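Local coordinates for protein interacting with Hsp90 1 (Saccharomyces cerevisiae, PDB 4CHH), which takes part in pre-rRNA processing, is required for the interaction of NOP58 with snoRNA, and belongs to the R2TP complex, at residues I35-I40 and V63-L68; P67-P72 and D114-S119; P72-N77 and N88-P93; I92-S97 and E133-W138. One frame throughout, in Å; residues are numbered along the deposited sequence.

Interaction 1 (I35-I40 and V63-L68); sequences IADFVI and VCHSPL
Strands 35-40 and 63-66 run antiparallel, their axes coming within 4.7 Å of each other. Ile35 and His65 form a hydrogen-bonded pair: Ile35 N donates to His65 O at 2.7 Å, and His65 N answers along a lone pair of Ile35 O. Phe38 and Val63 make the second such pair, with Phe38 N 3.1 Å from Val63 O; the same oxygen accepts a weak bond from Asp37 N.

The imidazole of His65 is swung into the crowded position between backbone N and carbonyl carbon (chi1 62°), which slides it under Ile35. Ile35 CB lies over one ring face, 3.8 Å from the ring centroid, a CH-pi contact. Both ring nitrogens are engaged, ND1 by Ser119 OG and NE2 by a water in the ring plane, which donates to Ala36 O, so the rotation of the ring is fixed. An alanine at His65 would take away the ring under Ile35 and both of its polar bonds, and would probably loosen the strand's tie to helix 119-127. Further along, Val63 and Phe38 lie side by side, Val63 CB standing over the phenyl face at 3.9 Å from the centroid. Val63 CG2 turns to Ile40 CD1, 3.5 Å away.

Asp37 and Phe38 thus both face Val63, the signature of a classic beta bulge, here set into a beta hairpin of the PIH1 N-terminal domain.

Interaction 2 (P67-P72 and D114-S119); sequences PLVPKP and DCCINS
Asn118 is the main contributor from the end of strand 109-118 to its meeting with the loop 67-72, and its side chain can be traced outward atom by atom. CB lies against two carbonyl oxygens of the loop, Val69 O at 3.4 Å and Pro70 O slightly farther off. CG, anti to the backbone N (chi1 -179°), reaches Lys71 CB at 3.6 Å, the two side chains crossing obliquely. At the tip the amide divides its work. ND2 donates to Val69 O at 2.7 Å, nearly along the C=O axis and close to the amide plane, and also donates to a water that bridges to Pro67 O. OD1, lying 3.6 Å from Lys71 CD, accepts from the backbone N of Asp120. With donors and acceptor both engaged, the amide is held in one flip state. The backbone of Asn118 is tied to the loop as well, since its N donates to a second water that in turn donates to Pro70 O.

Val69 supplies the apolar part: its CG2 meets Cys116 SG at 3.7 Å, while CG1 lies near the carbonyl oxygen of the same cysteine. The methylene chain of Lys71 runs over the Asn118 amide and bends at its third torsion (chi3 -79°), its ammonium group forming a salt bridge with Asp120. On the far side Pro67 CD touches Ser119 OG, a hydroxyl hydrogen-bonded to His65.

Asn118 is therefore the N-cap of helix 119-127, and its amide joins that helix start to the loop leaving strand 58-66.

Interaction 3 (P72-N77 and N88-P93); sequences PEVDFN and NEWEIP
The indole of Trp90 is the plate against which the loop 72-77 is arranged, and three residues address it differently. CG of Trp90 stands anti to the backbone N (chi1 -165°), sending the ring across toward the other loop. Pro72 takes a face: its CG lies 3.5 Å above the indole plane, displaced toward the rim on the six-membered ring, while its CB sits 3.4 Å from Trp90 NE1. The CG atom also comes within 3.3 Å of Glu91 O, so the pyrrolidine sits in the corner formed by the indole and the Glu91 carbonyl. Its CD turns instead to Pro93 CD at 3.8 Å, the two prolines crossing obliquely.

At the edge of the ring, Val74 O receives the indole N-H. Trp90 NE1 donates to it at 2.9 Å along a nearly straight line (168°), with the oxygen almost in the ring plane, although the donor stands above the carbonyl plane. Val74 CB crosses the pyrrole end at 3.7 Å from Trp90 CD1. Phe76 approaches the other end obliquely, its CD1 4.2 Å from Trp90 CH2.

The two loops bracket helix 78-86, whose Val81, Leu84 and Ile85 also touch the indole. Chemically, the indole N-H is satisfied by a backbone carbonyl at the rim, so its burial need not cost that hydrogen bond, while Pro72 CG makes a CH-pi contact with the face.

Interaction 4 (I92-S97 and E133-W138); sequences IPIITS and EILVEW
The aliphatic contacts run from Ile92 and Ile94 to Leu135 and to the first carbon of the Trp138 side chain. Ile92 sends CG2 against Leu135 CD2 at 3.9 Å, the side chains crossing at about a right angle. Leu135, with CG anti to the backbone N (chi1 -180°), extends from the helix so that its CD2 branch does the touching; Ile94 CD1 grazes the same methyl at 4.2 Å. Ile94 points toward the helix, CG1 being placed beside its own backbone N (chi1 -52°), and its terminal CD1 presses on Trp138 CB at 3.5 Å, deep enough to lie near the helix backbone as well.

These contacts join the residues leading into strand 95-103 to helix 129-147, which packs against the mixed beta sheet of the domain. Leu135 and Trp138, one turn apart, present their side chains to the segment leading into that strand, and Ile92 and Ile94, two residues apart, lie on the side that meets them. Ile117 of the neighbouring strand 109-118 touches both isoleucines, and Ile125 of helix 119-127 reaches Ile92 and Leu135.

Aromatic contacts centre on Trp138. Its CG is anti to the carbonyl carbon (chi1 -76°), which lays the indole back along the helix, with Ile134 CG2 3.4 Å above one of its faces. The benzo end reaches Ile92: CZ3 approaches Ile92 N to 3.3 Å and Ile92 CB to 3.9 Å. An alanine at Trp138 would remove the indole and probably leave Ile92 and Ile134 less well packed. Glu91, next in the chain to Ile92, also touches the indole.

In the fold
Interactions 1 and 2, centred about 8 Å apart, join through neighbouring parallel strands: Cys64 O accepts from Ile117 N at 2.9 Å, and the His65-Ser119 hydrogen bond (ND1 to OG, 2.7 Å) joins the two. Strand 109-118 then pairs on its other side with interaction 4, Cys116 N lying 2.8 Å from Ile95 O. The helix of interaction 4 spans back to interaction 1, where Leu135 CD1 meets Val63 CG1 at 3.8 Å. Interaction 3 lies farthest out, about 16 Å from the chain's centre, nested within the loop that interaction 2 closes; Pro72 links it to interaction 2, Ile92 and Pro93 to interaction 4. A 1,2-ethanediol, probably from crystallisation, rests near Val74.

Interaction 1 (I35-I40 and V63-L68)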
loop_
_atom_site.group_PDB
_atom_site.type_symbol
_atom_site.label_atom_id
_atom_site.label_comp_id
_atom_site.label_asym_id
_atom_site.label_seq_id
_atom_site.Cartn_x
_atom_site.Cartn_y
_atom_site.Cartn_z
ATOM N N ILE A 35 6.511 -4.250 8.527
ATOM C CA ILE A 35 7.367 -5.393 8.196
ATOM C C ILE A 35 7.394 -5.490 6.657
ATOM O O ILE A 35 6.337 -5.631 6.041
ATOM C CB ILE A 35 6.865 -6.716 8.887
ATOM C CG1 ILE A 35 6.799 -6.572 10.437
ATOM C CG2 ILE A 35 7.737 -7.940 8.458
ATOM C CD1 ILE A 35 5.802 -7.512 11.156
ATOM N N ALA A 36 8.585 -5.373 6.042
ATOM C CA ALA A 36 8.741 -5.417 4.579
ATOM C C ALA A 36 8.180 -6.716 3.995
ATOM O O ALA A 36 8.307 -7.794 4.592
ATOM C CB ALA A 36 10.222 -5.254 4.181
ATOM N N ASP A 37 7.517 -6.612 2.848
ATOM C CA ASP A 37 6.949 -7.801 2.238
ATOM C C ASP A 37 7.349 -7.813 0.766
ATOM O O ASP A 37 8.308 -8.517 0.396
ATOM C CB ASP A 37 5.414 -7.862 2.462
ATOM C CG ASP A 37 4.697 -9.100 1.931
ATOM O OD1 ASP A 37 5.376 -9.996 1.357
ATOM O OD2 ASP A 37 3.461 -9.159 2.050
ATOM N N PHE A 38 6.667 -7.014 -0.072
ATOM C CA PHE A 38 7.028 -6.965 -1.499
ATOM C C PHE A 38 6.839 -5.541 -2.066
ATOM O O PHE A 38 6.399 -4.650 -1.350
ATOM C CB PHE A 38 6.266 -8.050 -2.309
ATOM C CG PHE A 38 4.782 -7.800 -2.452
ATOM C CD1 PHE A 38 3.891 -8.215 -1.463
ATOM C CD2 PHE A 38 4.269 -7.195 -3.599
ATOM C CE1 PHE A 38 2.519 -8.013 -1.611
ATOM C CE2 PHE A 38 2.896 -7.001 -3.748
ATOM C CZ PHE A 38 2.032 -7.399 -2.745
ATOM N N VAL A 39 7.253 -5.322 -3.321
ATOM C CA VAL A 39 7.251 -4.015 -4.010
ATOM C C VAL A 39 6.413 -4.029 -5.277
ATOM O O VAL A 39 6.463 -4.986 -6.060
ATOM C CB VAL A 39 8.718 -3.589 -4.384
ATOM C CG1 VAL A 39 8.762 -2.259 -5.146
ATOM C CG2 VAL A 39 9.598 -3.488 -3.153
ATOM N N ILE A 40 5.717 -2.916 -5.513
ATOM C CA ILE A 40 4.990 -2.658 -6.761
ATOM C C ILE A 40 5.757 -1.546 -7.443
ATOM O O ILE A 40 5.967 -0.495 -6.840
ATOM C CB ILE A 40 3.483 -2.290 -6.586
ATOM C CG1 ILE A 40 2.716 -3.240 -5.627
ATOM C CG2 ILE A 40 2.781 -2.128 -7.939
ATOM C CD1 ILE A 40 1.421 -2.588 -4.996
ATOM N N VAL A 63 4.639 -2.704 -0.234
ATOM C CA VAL A 63 3.521 -3.419 0.400
ATOM C C VAL A 63 4.117 -4.094 1.621
ATOM O O VAL A 63 5.056 -4.873 1.516
ATOM C CB VAL A 63 2.774 -4.417 -0.511
ATOM C CG1 VAL A 63 1.507 -4.929 0.177
ATOM C CG2 VAL A 63 2.455 -3.789 -1.861
ATOM N N CYS A 64 3.652 -3.701 2.769
ATOM C CA CYS A 64 4.236 -4.128 4.014
ATOM C C CYS A 64 3.134 -4.424 5.011
ATOM O O CYS A 64 1.966 -4.226 4.688
ATOM C CB CYS A 64 5.195 -3.047 4.513
ATOM S SG CYS A 64 4.471 -1.384 4.579
ATOM N N HIS A 65 3.480 -4.951 6.184
ATOM C CA HIS A 65 2.417 -5.324 7.115
ATOM C C HIS A 65 2.774 -5.118 8.587
ATOM O O HIS A 65 3.925 -4.885 8.945
ATOM C CB HIS A 65 1.974 -6.792 6.882
ATOM C CG HIS A 65 3.048 -7.799 7.112
ATOM N ND1 HIS A 65 3.208 -8.412 8.344
ATOM C CD2 HIS A 65 4.004 -8.253 6.269
ATOM C CE1 HIS A 65 4.253 -9.214 8.215
ATOM N NE2 HIS A 65 4.763 -9.158 6.985
ATOM N N SER A 66 1.740 -5.162 9.425
ATOM C CA SER A 66 1.818 -5.079 10.875
ATOM C C SER A 66 0.541 -5.655 11.487
ATOM O O SER A 66 -0.544 -5.459 10.932
ATOM C CB SER A 66 2.014 -3.639 11.340
ATOM O OG SER A 66 1.876 -3.519 12.751
ATOM N N PRO A 67 0.632 -6.321 12.663
ATOM C CA PRO A 67 -0.595 -6.813 13.313
ATOM C C PRO A 67 -1.448 -5.674 13.895
ATOM O O PRO A 67 -2.587 -5.900 14.313
ATOM C CB PRO A 67 -0.047 -7.735 14.402
ATOM C CG PRO A 67 1.283 -7.101 14.770
ATOM C CD PRO A 67 1.839 -6.657 13.456
ATOM N N LEU A 68 -0.931 -4.434 13.853
ATOM C CA LEU A 68 -1.568 -3.224 14.389
ATOM C C LEU A 68 -2.559 -2.563 13.421
ATOM O O LEU A 68 -3.298 -1.660 13.827
ATOM C CB LEU A 68 -0.457 -2.215 14.757
ATOM C CG LEU A 68 0.059 -2.210 16.206
ATOM C CD1 LEU A 68 0.696 -3.536 16.598
ATOM C CD2 LEU A 68 1.070 -1.109 16.402
HETATM O O HOH W 1 6.965 -10.290 5.360
HETATM O O HOH W 2 7.616 -3.966 1.578
#

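Interaction 2 (P67-P72 and D114-S119)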
loop_
_atom_site.group_PDB
_atom_site.type_symbol
_atom_site.label_atom_id
_atom_site.label_comp_id
_atom_site.label_asym_id
_atom_site.label_seq_id
_atom_site.Cartn_x
_atom_site.Cartn_y
_atom_site.Cartn_z
ATOM N N PRO A 67 0.632 -6.321 12.663
ATOM C CA PRO A 67 -0.595 -6.813 13.313
ATOM C C PRO A 67 -1.448 -5.674 13.895
ATOM O O PRO A 67 -2.587 -5.900 14.313
ATOM C CB PRO A 67 -0.047 -7.735 14.402
ATOM C CG PRO A 67 1.283 -7.101 14.770
ATOM C CD PRO A 67 1.839 -6.657 13.456
ATOM N N LEU A 68 -0.931 -4.434 13.853
ATOM C CA LEU A 68 -1.568 -3.224 14.389
ATOM C C LEU A 68 -2.559 -2.563 13.421
ATOM O O LEU A 68 -3.298 -1.660 13.827
ATOM C CB LEU A 68 -0.457 -2.215 14.757
ATOM C CG LEU A 68 0.059 -2.210 16.206
ATOM C CD1 LEU A 68 0.696 -3.536 16.598
ATOM C CD2 LEU A 68 1.070 -1.109 16.402
ATOM N N VAL A 69 -2.541 -2.971 12.147
ATOM C CA VAL A 69 -3.430 -2.463 11.111
ATOM C C VAL A 69 -4.752 -3.224 11.258
ATOM O O VAL A 69 -4.732 -4.457 11.387
ATOM C CB VAL A 69 -2.836 -2.610 9.662
ATOM C CG1 VAL A 69 -3.806 -2.102 8.587
ATOM C CG2 VAL A 69 -1.472 -1.930 9.524
ATOM N N PRO A 70 -5.910 -2.536 11.212
ATOM C CA PRO A 70 -7.183 -3.269 11.232
ATOM C C PRO A 70 -7.273 -4.315 10.116
ATOM O O PRO A 70 -6.578 -4.244 9.087
ATOM C CB PRO A 70 -8.230 -2.175 11.009
ATOM C CG PRO A 70 -7.568 -0.920 11.473
ATOM C CD PRO A 70 -6.127 -1.083 11.079
ATOM N N LYS A 71 -8.109 -5.314 10.345
ATOM C CA LYS A 71 -8.302 -6.366 9.361
ATOM C C LYS A 71 -9.823 -6.579 9.143
ATOM O O LYS A 71 -10.615 -6.156 10.000
ATOM C CB LYS A 71 -7.568 -7.655 9.773
ATOM C CG LYS A 71 -8.081 -8.349 11.022
ATOM C CD LYS A 71 -7.385 -9.694 11.267
ATOM C CE LYS A 71 -7.915 -10.824 10.402
ATOM N NZ LYS A 71 -7.598 -12.164 10.986
ATOM N N PRO A 72 -10.270 -7.109 7.973
ATOM C CA PRO A 72 -11.720 -7.345 7.791
ATOM C C PRO A 72 -12.294 -8.225 8.909
ATOM O O PRO A 72 -11.613 -9.133 9.411
ATOM C CB PRO A 72 -11.773 -8.095 6.441
ATOM C CG PRO A 72 -10.529 -7.680 5.741
ATOM C CD PRO A 72 -9.510 -7.647 6.833
ATOM N N ASP A 114 4.637 3.768 1.185
ATOM C CA ASP A 114 4.508 2.491 1.900
ATOM C C ASP A 114 3.017 2.239 2.071
ATOM O O ASP A 114 2.295 3.170 2.420
ATOM C CB ASP A 114 5.223 2.472 3.268
ATOM C CG ASP A 114 6.692 2.868 3.243
ATOM O OD1 ASP A 114 7.401 2.478 2.294
ATOM O OD2 ASP A 114 7.129 3.584 4.171
ATOM N N CYS A 115 2.558 1.030 1.795
ATOM C CA CYS A 115 1.145 0.635 1.963
ATOM C C CYS A 115 1.129 -0.537 2.933
ATOM O O CYS A 115 1.505 -1.642 2.550
ATOM C CB CYS A 115 0.513 0.261 0.614
ATOM S SG CYS A 115 0.099 1.675 -0.431
ATOM N N CYS A 116 0.725 -0.288 4.188
ATOM C CA CYS A 116 0.758 -1.254 5.269
ATOM C C CYS A 116 -0.602 -1.883 5.512
ATOM O O CYS A 116 -1.600 -1.193 5.713
ATOM C CB CYS A 116 1.298 -0.592 6.541
ATOM S SG CYS A 116 1.846 -1.752 7.809
ATOM N N ILE A 117 -0.627 -3.209 5.514
ATOM C CA ILE A 117 -1.855 -3.971 5.731
ATOM C C ILE A 117 -1.676 -4.834 6.971
ATOM O O ILE A 117 -0.559 -4.949 7.488
ATOM C CB ILE A 117 -2.237 -4.820 4.473
ATOM C CG1 ILE A 117 -1.146 -5.916 4.166
ATOM C CG2 ILE A 117 -2.543 -3.907 3.274
ATOM C CD1 ILE A 117 -1.453 -6.910 3.033
ATOM N N ASN A 118 -2.765 -5.450 7.442
ATOM C CA ASN A 118 -2.675 -6.351 8.574
ATOM C C ASN A 118 -1.848 -7.560 8.164
ATOM O O ASN A 118 -1.973 -8.034 7.042
ATOM C CB ASN A 118 -4.060 -6.773 9.043
ATOM C CG ASN A 118 -4.033 -7.679 10.234
ATOM O OD1 ASN A 118 -4.025 -8.908 10.093
ATOM N ND2 ASN A 118 -3.947 -7.089 11.432
ATOM N N SER A 119 -1.034 -8.066 9.085
ATOM C CA SER A 119 -0.174 -9.223 8.888
ATOM C C SER A 119 -0.931 -10.488 8.415
ATOM O O SER A 119 -0.390 -11.239 7.593
ATOM C CB SER A 119 0.551 -9.507 10.189
ATOM O OG SER A 119 1.422 -8.418 10.428
HETATM O O HOH W 3 -3.448 -8.432 14.123
HETATM O O HOH W 4 -5.375 -4.889 6.555
#

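Interaction 3 (P72-N77 and N88-P93)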
loop_
_atom_site.group_PDB
_atom_site.type_symbol
_atom_site.label_atom_id
_atom_site.label_comp_id
_atom_site.label_asym_id
_atom_site.label_seq_id
_atom_site.Cartn_x
_atom_site.Cartn_y
_atom_site.Cartn_z
ATOM N N PRO A 72 -10.270 -7.109 7.973
ATOM C CA PRO A 72 -11.720 -7.345 7.791
ATOM C C PRO A 72 -12.294 -8.225 8.909
ATOM O O PRO A 72 -11.613 -9.133 9.411
ATOM C CB PRO A 72 -11.773 -8.095 6.441
ATOM C CG PRO A 72 -10.529 -7.680 5.741
ATOM C CD PRO A 72 -9.510 -7.647 6.833
ATOM N N GLU A 73 -13.552 -7.994 9.253
ATOM C CA GLU A 73 -14.279 -8.791 10.247
ATOM C C GLU A 73 -14.610 -10.173 9.669
ATOM O O GLU A 73 -14.577 -11.162 10.398
ATOM C CB GLU A 73 -15.544 -8.063 10.707
ATOM C CG GLU A 73 -15.246 -6.959 11.710
ATOM C CD GLU A 73 -16.453 -6.214 12.256
ATOM O OE1 GLU A 73 -17.295 -5.748 11.452
ATOM O OE2 GLU A 73 -16.558 -6.105 13.499
ATOM N N VAL A 74 -14.868 -10.235 8.344
ATOM C CA VAL A 74 -15.140 -11.475 7.615
ATOM C C VAL A 74 -13.794 -12.088 7.180
ATOM O O VAL A 74 -13.045 -11.463 6.420
ATOM C CB VAL A 74 -16.094 -11.264 6.398
ATOM C CG1 VAL A 74 -16.252 -12.555 5.606
ATOM C CG2 VAL A 74 -17.462 -10.735 6.844
ATOM N N ASP A 75 -13.516 -13.316 7.655
ATOM C CA ASP A 75 -12.322 -14.109 7.344
ATOM C C ASP A 75 -12.251 -14.399 5.840
ATOM O O ASP A 75 -13.296 -14.567 5.215
ATOM C CB ASP A 75 -12.349 -15.434 8.149
ATOM C CG ASP A 75 -11.043 -16.216 8.132
ATOM O OD1 ASP A 75 -9.957 -15.571 8.075
ATOM O OD2 ASP A 75 -11.100 -17.466 8.172
ATOM N N PHE A 76 -11.034 -14.441 5.250
ATOM C CA PHE A 76 -10.932 -14.654 3.804
ATOM C C PHE A 76 -11.275 -16.079 3.411
ATOM O O PHE A 76 -10.612 -17.047 3.783
ATOM C CB PHE A 76 -9.571 -14.255 3.185
ATOM C CG PHE A 76 -9.544 -14.476 1.676
ATOM C CD1 PHE A 76 -10.329 -13.699 0.826
ATOM C CD2 PHE A 76 -8.791 -15.505 1.120
ATOM C CE1 PHE A 76 -10.373 -13.955 -0.551
ATOM C CE2 PHE A 76 -8.816 -15.742 -0.264
ATOM C CZ PHE A 76 -9.616 -14.971 -1.087
ATOM N N ASN A 77 -12.324 -16.161 2.620
ATOM C CA ASN A 77 -12.853 -17.336 1.945
ATOM C C ASN A 77 -13.323 -16.798 0.594
ATOM O O ASN A 77 -14.190 -15.913 0.567
ATOM C CB ASN A 77 -13.956 -17.999 2.769
ATOM C CG ASN A 77 -14.514 -19.256 2.132
ATOM O OD1 ASN A 77 -15.065 -19.244 1.021
ATOM N ND2 ASN A 77 -14.414 -20.366 2.837
ATOM N N ASN A 88 -18.776 -3.860 -2.622
ATOM C CA ASN A 88 -18.093 -2.813 -1.835
ATOM C C ASN A 88 -18.356 -2.983 -0.341
ATOM O O ASN A 88 -18.422 -1.992 0.401
ATOM C CB ASN A 88 -18.509 -1.401 -2.284
ATOM C CG ASN A 88 -18.054 -1.050 -3.662
ATOM O OD1 ASN A 88 -16.908 -1.278 -4.044
ATOM N ND2 ASN A 88 -18.942 -0.467 -4.430
ATOM N N GLU A 89 -18.479 -4.245 0.096
ATOM C CA GLU A 89 -18.754 -4.571 1.491
ATOM C C GLU A 89 -17.555 -5.226 2.171
ATOM O O GLU A 89 -17.607 -5.504 3.372
ATOM C CB GLU A 89 -19.998 -5.475 1.570
ATOM C CG GLU A 89 -21.280 -4.667 1.516
ATOM C CD GLU A 89 -22.550 -5.496 1.499
ATOM O OE1 GLU A 89 -22.790 -6.254 2.468
ATOM O OE2 GLU A 89 -23.325 -5.359 0.525
ATOM N N TRP A 90 -16.445 -5.424 1.428
ATOM C CA TRP A 90 -15.258 -6.022 2.013
ATOM C C TRP A 90 -14.014 -5.427 1.371
ATOM O O TRP A 90 -13.947 -5.288 0.152
ATOM C CB TRP A 90 -15.293 -7.546 1.794
ATOM C CG TRP A 90 -14.338 -8.366 2.609
ATOM C CD1 TRP A 90 -14.655 -9.119 3.704
ATOM C CD2 TRP A 90 -12.968 -8.692 2.280
ATOM N NE1 TRP A 90 -13.549 -9.810 4.138
ATOM C CE2 TRP A 90 -12.500 -9.573 3.278
ATOM C CE3 TRP A 90 -12.078 -8.289 1.259
ATOM C CZ2 TRP A 90 -11.206 -10.123 3.246
ATOM C CZ3 TRP A 90 -10.791 -8.804 1.246
ATOM C CH2 TRP A 90 -10.364 -9.714 2.228
ATOM N N GLU A 91 -12.997 -5.162 2.194
ATOM C CA GLU A 91 -11.716 -4.631 1.728
ATOM C C GLU A 91 -10.632 -4.942 2.711
ATOM O O GLU A 91 -10.892 -5.021 3.903
ATOM C CB GLU A 91 -11.825 -3.099 1.553
ATOM C CG GLU A 91 -10.752 -2.511 0.651
ATOM C CD GLU A 91 -11.108 -1.234 -0.085
ATOM O OE1 GLU A 91 -12.215 -1.163 -0.664
ATOM O OE2 GLU A 91 -10.237 -0.340 -0.159
ATOM N N ILE A 92 -9.403 -5.083 2.234
ATOM C CA ILE A 92 -8.255 -5.212 3.124
ATOM C C ILE A 92 -7.909 -3.762 3.558
ATOM O O ILE A 92 -7.546 -2.972 2.684
ATOM C CB ILE A 92 -7.050 -5.945 2.457
ATOM C CG1 ILE A 92 -7.328 -7.444 2.254
ATOM C CG2 ILE A 92 -5.749 -5.709 3.258
ATOM C CD1 ILE A 92 -6.200 -8.260 1.540
ATOM N N PRO A 93 -8.036 -3.356 4.846
ATOM C CA PRO A 93 -7.642 -1.973 5.214
ATOM C C PRO A 93 -6.151 -1.695 4.903
ATOM O O PRO A 93 -5.294 -2.566 5.085
ATOM C CB PRO A 93 -7.924 -1.915 6.724
ATOM C CG PRO A 93 -8.988 -3.012 6.954
ATOM C CD PRO A 93 -8.516 -4.108 6.027
#

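Interaction 4 (I92-S97 and E133-W138)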
loop_
_atom_site.group_PDB
_atom_site.type_symbol
_atom_site.label_atom_id
_atom_site.label_comp_id
_atom_site.label_asym_id
_atom_site.label_seq_id
_atom_site.Cartn_x
_atom_site.Cartn_y
_atom_site.Cartn_z
ATOM N N ILE A 92 -9.403 -5.083 2.234
ATOM C CA ILE A 92 -8.255 -5.212 3.124
ATOM C C ILE A 92 -7.909 -3.762 3.558
ATOM O O ILE A 92 -7.546 -2.972 2.684
ATOM C CB ILE A 92 -7.050 -5.945 2.457
ATOM C CG1 ILE A 92 -7.328 -7.444 2.254
ATOM C CG2 ILE A 92 -5.749 -5.709 3.258
ATOM C CD1 ILE A 92 -6.200 -8.260 1.540
ATOM N N PRO A 93 -8.036 -3.356 4.846
ATOM C CA PRO A 93 -7.642 -1.973 5.214
ATOM C C PRO A 93 -6.151 -1.695 4.903
ATOM O O PRO A 93 -5.294 -2.566 5.085
ATOM C CB PRO A 93 -7.924 -1.915 6.724
ATOM C CG PRO A 93 -8.988 -3.012 6.954
ATOM C CD PRO A 93 -8.516 -4.108 6.027
ATOM N N ILE A 94 -5.865 -0.499 4.372
ATOM C CA ILE A 94 -4.504 -0.066 4.042
ATOM C C ILE A 94 -4.209 1.262 4.744
ATOM O O ILE A 94 -4.998 2.191 4.631
ATOM C CB ILE A 94 -4.260 0.060 2.497
ATOM C CG1 ILE A 94 -4.668 -1.245 1.745
ATOM C CG2 ILE A 94 -2.772 0.437 2.200
ATOM C CD1 ILE A 94 -4.929 -1.101 0.327
ATOM N N ILE A 95 -3.051 1.355 5.402
ATOM C CA ILE A 95 -2.541 2.590 5.954
ATOM C C ILE A 95 -1.335 2.961 5.066
ATOM O O ILE A 95 -0.367 2.204 4.961
ATOM C CB ILE A 95 -2.229 2.519 7.477
ATOM C CG1 ILE A 95 -3.537 2.228 8.285
ATOM C CG2 ILE A 95 -1.615 3.878 7.934
ATOM C CD1 ILE A 95 -3.346 1.757 9.703
ATOM N N THR A 96 -1.432 4.109 4.390
ATOM C CA THR A 96 -0.438 4.571 3.417
ATOM C C THR A 96 0.338 5.732 3.976
ATOM O O THR A 96 -0.239 6.667 4.535
ATOM C CB THR A 96 -1.132 4.953 2.091
ATOM O OG1 THR A 96 -1.947 3.859 1.692
ATOM C CG2 THR A 96 -0.152 5.278 0.979
ATOM N N SER A 97 1.647 5.689 3.784
ATOM C CA SER A 97 2.528 6.749 4.240
ATOM C C SER A 97 2.462 7.950 3.311
ATOM O O SER A 97 1.960 7.853 2.191
ATOM C CB SER A 97 3.958 6.215 4.294
ATOM O OG SER A 97 4.494 6.028 2.991
ATOM N N GLU A 133 -3.923 -9.678 -6.688
ATOM C CA GLU A 133 -4.131 -8.696 -7.765
ATOM C C GLU A 133 -5.030 -7.542 -7.318
ATOM O O GLU A 133 -4.763 -6.397 -7.653
ATOM C CB GLU A 133 -4.799 -9.362 -8.985
ATOM C CG GLU A 133 -3.836 -10.111 -9.889
ATOM C CD GLU A 133 -4.472 -11.263 -10.653
ATOM O OE1 GLU A 133 -5.718 -11.273 -10.806
ATOM O OE2 GLU A 133 -3.719 -12.163 -11.091
ATOM N N ILE A 134 -6.144 -7.867 -6.640
ATOM C CA ILE A 134 -7.078 -6.857 -6.124
ATOM C C ILE A 134 -6.359 -5.996 -5.045
ATOM O O ILE A 134 -6.538 -4.771 -5.013
ATOM C CB ILE A 134 -8.327 -7.587 -5.578
ATOM C CG1 ILE A 134 -9.192 -8.159 -6.744
ATOM C CG2 ILE A 134 -9.158 -6.712 -4.658
ATOM C CD1 ILE A 134 -10.305 -9.165 -6.282
ATOM N N LEU A 135 -5.535 -6.631 -4.193
ATOM C CA LEU A 135 -4.832 -5.884 -3.147
ATOM C C LEU A 135 -3.848 -4.876 -3.807
ATOM O O LEU A 135 -3.745 -3.730 -3.361
ATOM C CB LEU A 135 -4.122 -6.865 -2.165
ATOM C CG LEU A 135 -3.294 -6.309 -0.945
ATOM C CD1 LEU A 135 -1.881 -5.926 -1.355
ATOM C CD2 LEU A 135 -4.017 -5.160 -0.193
ATOM N N VAL A 136 -3.141 -5.305 -4.868
ATOM C CA VAL A 136 -2.196 -4.432 -5.593
ATOM C C VAL A 136 -2.943 -3.196 -6.150
ATOM O O VAL A 136 -2.430 -2.086 -6.037
ATOM C CB VAL A 136 -1.461 -5.238 -6.699
ATOM C CG1 VAL A 136 -0.861 -4.318 -7.778
ATOM C CG2 VAL A 136 -0.380 -6.115 -6.068
ATOM N N GLU A 137 -4.146 -3.407 -6.762
ATOM C CA GLU A 137 -4.997 -2.347 -7.279
ATOM C C GLU A 137 -5.406 -1.375 -6.149
ATOM O O GLU A 137 -5.338 -0.159 -6.351
ATOM C CB GLU A 137 -6.252 -2.966 -7.967
ATOM C CG GLU A 137 -7.247 -1.920 -8.486
ATOM C CD GLU A 137 -6.710 -0.900 -9.478
ATOM O OE1 GLU A 137 -5.778 -1.228 -10.248
ATOM O OE2 GLU A 137 -7.192 0.252 -9.452
ATOM N N TRP A 138 -5.804 -1.909 -4.959
ATOM C CA TRP A 138 -6.171 -1.105 -3.776
ATOM C C TRP A 138 -5.013 -0.239 -3.285
ATOM O O TRP A 138 -5.244 0.903 -2.872
ATOM C CB TRP A 138 -6.642 -1.988 -2.635
ATOM C CG TRP A 138 -8.034 -2.526 -2.811
ATOM C CD1 TRP A 138 -9.045 -1.979 -3.555
ATOM C CD2 TRP A 138 -8.565 -3.717 -2.225
ATOM N NE1 TRP A 138 -10.165 -2.774 -3.492
ATOM C CE2 TRP A 138 -9.921 -3.819 -2.635
ATOM C CE3 TRP A 138 -8.058 -4.671 -1.325
ATOM C CZ2 TRP A 138 -10.761 -4.844 -2.190
ATOM C CZ3 TRP A 138 -8.875 -5.728 -0.941
ATOM C CH2 TRP A 138 -10.205 -5.810 -1.376
#